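Local coordinates for protein ORF 37 (Human herpesvirus 8 type M, PDB 3FHD) that degrades and cleaves both double-stranded and single-stranded DNA as a metal-dependent exonuclease and endonuclease that processes branched viral DNA intermediates, at residues D259-R270 with G420-F431. Numbering follows the deposited sequence.
With MG (magnesium ion), chain E.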
loop_
_atom_site.group_PDB
_atom_site.type_symbol
_atom_site.label_atom_id
_atom_site.label_comp_id
_atom_site.label_asym_id
_atom_site.label_seq_id
_atom_site.Cartn_x
_atom_site.Cartn_y
_atom_site.Cartn_z
ATOM N N ASP A 259 -9.166 -10.846 -9.868
ATOM C CA ASP A 259 -9.412 -11.114 -11.287
ATOM C C ASP A 259 -8.186 -10.640 -12.085
ATOM O O ASP A 259 -7.638 -9.568 -11.789
ATOM C CB ASP A 259 -10.665 -10.362 -11.754
ATOM C CG ASP A 259 -11.134 -10.784 -13.134
ATOM O OD1 ASP A 259 -11.363 -11.995 -13.346
ATOM O OD2 ASP A 259 -11.304 -9.901 -14.007
ATOM N N PRO A 260 -7.754 -11.426 -13.100
ATOM C CA PRO A 260 -6.683 -10.944 -13.991
ATOM C C PRO A 260 -6.946 -9.545 -14.595
ATOM O O PRO A 260 -6.005 -8.895 -15.021
ATOM C CB PRO A 260 -6.641 -12.001 -15.110
ATOM C CG PRO A 260 -7.880 -12.813 -14.953
ATOM C CD PRO A 260 -8.203 -12.777 -13.487
ATOM N N ASN A 261 -8.195 -9.086 -14.592
ATOM C CA ASN A 261 -8.545 -7.745 -15.060
ATOM C C ASN A 261 -9.140 -6.818 -13.959
ATOM O O ASN A 261 -9.998 -5.963 -14.229
ATOM C CB ASN A 261 -9.524 -7.857 -16.215
ATOM C CG ASN A 261 -8.896 -8.499 -17.458
ATOM O OD1 ASN A 261 -7.853 -8.049 -17.943
ATOM N ND2 ASN A 261 -9.527 -9.554 -17.970
ATOM N N CYS A 262 -8.695 -6.995 -12.724
ATOM C CA CYS A 262 -9.151 -6.124 -11.630
ATOM C C CYS A 262 -8.585 -4.707 -11.832
ATOM O O CYS A 262 -7.686 -4.503 -12.653
ATOM C CB CYS A 262 -8.733 -6.705 -10.283
ATOM S SG CYS A 262 -6.986 -6.864 -10.106
ATOM N N LYS A 263 -9.143 -3.726 -11.125
ATOM C CA LYS A 263 -8.655 -2.354 -11.197
ATOM C C LYS A 263 -8.178 -1.981 -9.800
ATOM O O LYS A 263 -8.932 -2.077 -8.844
ATOM C CB LYS A 263 -9.740 -1.393 -11.665
ATOM C CG LYS A 263 -10.165 -1.562 -13.145
ATOM C CD LYS A 263 -11.199 -0.502 -13.543
ATOM C CE LYS A 263 -11.530 -0.528 -15.043
ATOM N NZ LYS A 263 -10.299 -0.326 -15.874
ATOM N N VAL A 264 -6.922 -1.605 -9.681
ATOM C CA VAL A 264 -6.356 -1.345 -8.339
ATOM C C VAL A 264 -6.135 0.166 -8.147
ATOM O O VAL A 264 -5.492 0.810 -8.987
ATOM C CB VAL A 264 -5.061 -2.202 -8.083
ATOM C CG1 VAL A 264 -4.442 -1.867 -6.721
ATOM C CG2 VAL A 264 -5.389 -3.716 -8.214
ATOM N N TYR A 265 -6.614 0.732 -7.021
ATOM C CA TYR A 265 -6.454 2.178 -6.755
ATOM C C TYR A 265 -5.680 2.502 -5.459
ATOM O O TYR A 265 -5.984 1.945 -4.391
ATOM C CB TYR A 265 -7.820 2.901 -6.669
ATOM C CG TYR A 265 -8.739 2.814 -7.876
ATOM C CD1 TYR A 265 -9.025 3.945 -8.641
ATOM C CD2 TYR A 265 -9.374 1.607 -8.216
ATOM C CE1 TYR A 265 -9.898 3.861 -9.744
ATOM C CE2 TYR A 265 -10.250 1.521 -9.290
ATOM C CZ TYR A 265 -10.505 2.644 -10.053
ATOM O OH TYR A 265 -11.350 2.553 -11.132
ATOM N N GLU A 266 -4.650 3.338 -5.582
ATOM C CA GLU A 266 -3.976 3.937 -4.450
ATOM C C GLU A 266 -4.625 5.328 -4.197
ATOM O O GLU A 266 -4.639 6.156 -5.081
ATOM C CB GLU A 266 -2.481 4.057 -4.741
ATOM C CG GLU A 266 -1.665 4.818 -3.706
ATOM C CD GLU A 266 -1.816 4.298 -2.262
ATOM O OE1 GLU A 266 -1.838 3.059 -1.989
ATOM O OE2 GLU A 266 -1.859 5.162 -1.374
ATOM N N ILE A 267 -5.132 5.551 -2.992
ATOM C CA ILE A 267 -5.905 6.770 -2.685
ATOM C C ILE A 267 -5.007 7.807 -1.996
ATOM O O ILE A 267 -4.271 7.453 -1.093
ATOM C CB ILE A 267 -7.147 6.416 -1.821
ATOM C CG1 ILE A 267 -8.177 5.668 -2.665
ATOM C CG2 ILE A 267 -7.778 7.690 -1.143
ATOM C CD1 ILE A 267 -9.145 4.854 -1.871
ATOM N N LYS A 268 -5.025 9.069 -2.457
ATOM C CA LYS A 268 -4.290 10.176 -1.788
ATOM C C LYS A 268 -5.265 11.344 -1.570
ATOM O O LYS A 268 -6.184 11.511 -2.355
ATOM C CB LYS A 268 -3.128 10.690 -2.665
ATOM C CG LYS A 268 -2.097 9.625 -3.050
ATOM C CD LYS A 268 -1.403 9.119 -1.779
ATOM C CE LYS A 268 -0.460 7.971 -2.114
ATOM N NZ LYS A 268 0.033 7.306 -0.888
ATOM N N CYS A 269 -5.089 12.115 -0.515
ATOM C CA CYS A 269 -5.913 13.319 -0.329
ATOM C C CYS A 269 -5.024 14.538 -0.349
ATOM O O CYS A 269 -3.882 14.477 0.146
ATOM C CB CYS A 269 -6.720 13.226 0.961
ATOM S SG CYS A 269 -7.724 11.761 1.080
ATOM N N ARG A 270 -5.498 15.629 -0.960
ATOM C CA ARG A 270 -4.689 16.847 -1.107
ATOM C C ARG A 270 -5.084 17.925 -0.113
ATOM O O ARG A 270 -5.862 18.799 -0.452
ATOM C CB ARG A 270 -4.877 17.417 -2.502
ATOM C CG ARG A 270 -4.618 16.435 -3.599
ATOM C CD ARG A 270 -3.205 16.559 -4.006
ATOM N NE ARG A 270 -2.371 15.982 -2.979
ATOM C CZ ARG A 270 -1.060 16.120 -2.914
ATOM N NH1 ARG A 270 -0.430 16.834 -3.829
ATOM N NH2 ARG A 270 -0.389 15.525 -1.933
ATOM N N GLY A 420 -5.155 -10.821 -20.081
ATOM C CA GLY A 420 -5.284 -9.478 -19.541
ATOM C C GLY A 420 -4.500 -9.317 -18.278
ATOM O O GLY A 420 -4.268 -10.285 -17.563
ATOM N N SER A 421 -4.070 -8.093 -18.012
ATOM C CA SER A 421 -3.400 -7.800 -16.765
ATOM C C SER A 421 -4.190 -6.720 -16.036
ATOM O O SER A 421 -5.006 -6.021 -16.628
ATOM C CB SER A 421 -1.917 -7.420 -16.951
ATOM O OG SER A 421 -1.731 -6.312 -17.834
ATOM N N PRO A 422 -4.010 -6.641 -14.721
ATOM C CA PRO A 422 -4.738 -5.602 -13.986
ATOM C C PRO A 422 -4.326 -4.187 -14.424
ATOM O O PRO A 422 -3.283 -4.014 -15.063
ATOM C CB PRO A 422 -4.349 -5.870 -12.537
ATOM C CG PRO A 422 -3.938 -7.347 -12.536
ATOM C CD PRO A 422 -3.215 -7.499 -13.839
ATOM N N LYS A 423 -5.189 -3.209 -14.141
ATOM C CA LYS A 423 -4.890 -1.796 -14.354
ATOM C C LYS A 423 -4.795 -1.057 -13.009
ATOM O O LYS A 423 -5.524 -1.396 -12.071
ATOM C CB LYS A 423 -5.953 -1.151 -15.264
ATOM C CG LYS A 423 -6.120 -1.838 -16.596
ATOM C CD LYS A 423 -5.018 -1.475 -17.583
ATOM C CE LYS A 423 -5.217 -2.163 -18.941
ATOM N NZ LYS A 423 -5.023 -3.678 -18.908
ATOM N N TYR A 424 -3.889 -0.078 -12.944
ATOM C CA TYR A 424 -3.518 0.658 -11.702
ATOM C C TYR A 424 -3.810 2.139 -11.841
ATOM O O TYR A 424 -3.694 2.716 -12.943
ATOM C CB TYR A 424 -2.039 0.427 -11.335
ATOM C CG TYR A 424 -1.754 -1.044 -11.222
ATOM C CD1 TYR A 424 -2.059 -1.750 -10.038
ATOM C CD2 TYR A 424 -1.278 -1.756 -12.342
ATOM C CE1 TYR A 424 -1.855 -3.135 -9.984
ATOM C CE2 TYR A 424 -1.063 -3.136 -12.284
ATOM C CZ TYR A 424 -1.364 -3.817 -11.121
ATOM O OH TYR A 424 -1.132 -5.181 -11.093
ATOM N N TYR A 425 -4.205 2.751 -10.730
ATOM C CA TYR A 425 -4.601 4.167 -10.707
ATOM C C TYR A 425 -4.211 4.818 -9.396
ATOM O O TYR A 425 -4.131 4.158 -8.342
ATOM C CB TYR A 425 -6.121 4.311 -10.848
ATOM C CG TYR A 425 -6.718 3.595 -12.052
ATOM C CD1 TYR A 425 -6.828 4.228 -13.294
ATOM C CD2 TYR A 425 -7.154 2.286 -11.935
ATOM C CE1 TYR A 425 -7.381 3.547 -14.408
ATOM C CE2 TYR A 425 -7.695 1.602 -13.002
ATOM C CZ TYR A 425 -7.811 2.227 -14.239
ATOM O OH TYR A 425 -8.354 1.499 -15.274
ATOM N N ILE A 426 -3.962 6.127 -9.462
ATOM C CA ILE A 426 -3.951 6.939 -8.264
ATOM C C ILE A 426 -5.253 7.729 -8.261
ATOM O O ILE A 426 -5.576 8.414 -9.240
ATOM C CB ILE A 426 -2.750 7.872 -8.206
ATOM C CG1 ILE A 426 -1.450 7.056 -8.082
ATOM C CG2 ILE A 426 -2.885 8.868 -7.031
ATOM C CD1 ILE A 426 -0.191 7.844 -8.536
ATOM N N ALA A 427 -5.996 7.600 -7.154
ATOM C CA ALA A 427 -7.253 8.325 -6.951
ATOM C C ALA A 427 -7.017 9.458 -5.945
ATOM O O ALA A 427 -6.802 9.203 -4.776
ATOM C CB ALA A 427 -8.311 7.397 -6.438
ATOM N N THR A 428 -7.115 10.700 -6.419
ATOM C CA THR A 428 -6.801 11.872 -5.624
ATOM C C THR A 428 -8.095 12.575 -5.261
ATOM O O THR A 428 -8.837 12.969 -6.161
ATOM C CB THR A 428 -5.920 12.855 -6.431
ATOM O OG1 THR A 428 -4.639 12.262 -6.703
ATOM C CG2 THR A 428 -5.681 14.119 -5.643
ATOM N N GLY A 429 -8.347 12.721 -3.955
ATOM C CA GLY A 429 -9.514 13.434 -3.445
ATOM C C GLY A 429 -9.198 14.844 -2.959
ATOM O O GLY A 429 -8.150 15.082 -2.388
ATOM N N PHE A 430 -10.133 15.765 -3.190
ATOM C CA PHE A 430 -10.023 17.173 -2.802
ATOM C C PHE A 430 -11.244 17.464 -1.974
ATOM O O PHE A 430 -12.321 16.855 -2.202
ATOM C CB PHE A 430 -10.010 18.090 -4.025
ATOM C CG PHE A 430 -8.794 17.934 -4.904
ATOM C CD1 PHE A 430 -7.710 18.801 -4.782
ATOM C CD2 PHE A 430 -8.736 16.923 -5.868
ATOM C CE1 PHE A 430 -6.588 18.663 -5.577
ATOM C CE2 PHE A 430 -7.614 16.787 -6.688
ATOM C CZ PHE A 430 -6.533 17.650 -6.536
ATOM N N PHE A 431 -11.086 18.357 -1.002
ATOM C CA PHE A 431 -12.092 18.539 0.052
ATOM C C PHE A 431 -12.340 20.010 0.389
ATOM O O PHE A 431 -11.534 20.886 0.043
ATOM C CB PHE A 431 -11.706 17.773 1.337
ATOM C CG PHE A 431 -11.680 16.276 1.182
ATOM C CD1 PHE A 431 -12.802 15.505 1.483
ATOM C CD2 PHE A 431 -10.527 15.632 0.746
ATOM C CE1 PHE A 431 -12.781 14.108 1.348
ATOM C CE2 PHE A 431 -10.509 14.227 0.599
ATOM C CZ PHE A 431 -11.658 13.479 0.893
HETATM MG MG MG E . -3.380 5.784 0.346
HETATM O O HOH W 1 -8.539 19.146 -0.264
#
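The ring of Y425 packs against two side chains of strand 262-269, Y265 and K263. Y265 lies against it as an offset stack, centroids 4.8 Å apart. The planes meet at 23°, with Y425 CD2 over one face of Y265 near its rim. K263 CB meets the Y425 ring at its edge, near the ring plane, and the chain crosses Y425 obliquely, extended until it bends at chi4 (-58°). That bend brings NZ to 2.7 Å from Y425 OH in a hydrogen bond. On the other face of the sheet, V264 CB packs against CD1 of Y424, 3.6 Å away, the two side chains lying side by side. Seven consecutive parallel bridges, K263–K423 to C269–G429, set this pairing within the central mixed sheet of the PD-(D/E)XK nuclease fold, with main-chain bonds such as V264 N to K423 O. The sheet carries the metal site: E266 OE2 (2.4 Å) and I267 O bind magnesium together with D243. K268 NZ meets E266 OE2 at 2.9 Å in a salt bridge, from above the carboxylate plane, while Q402 holds OE1. Farther along, R270 CG sits over the face of the F430 ring, 4.0 Å from its centroid. R270 CG also touches T428 CG2, a tight 3.3 Å. R270 NH1 continues to a salt bridge with D324.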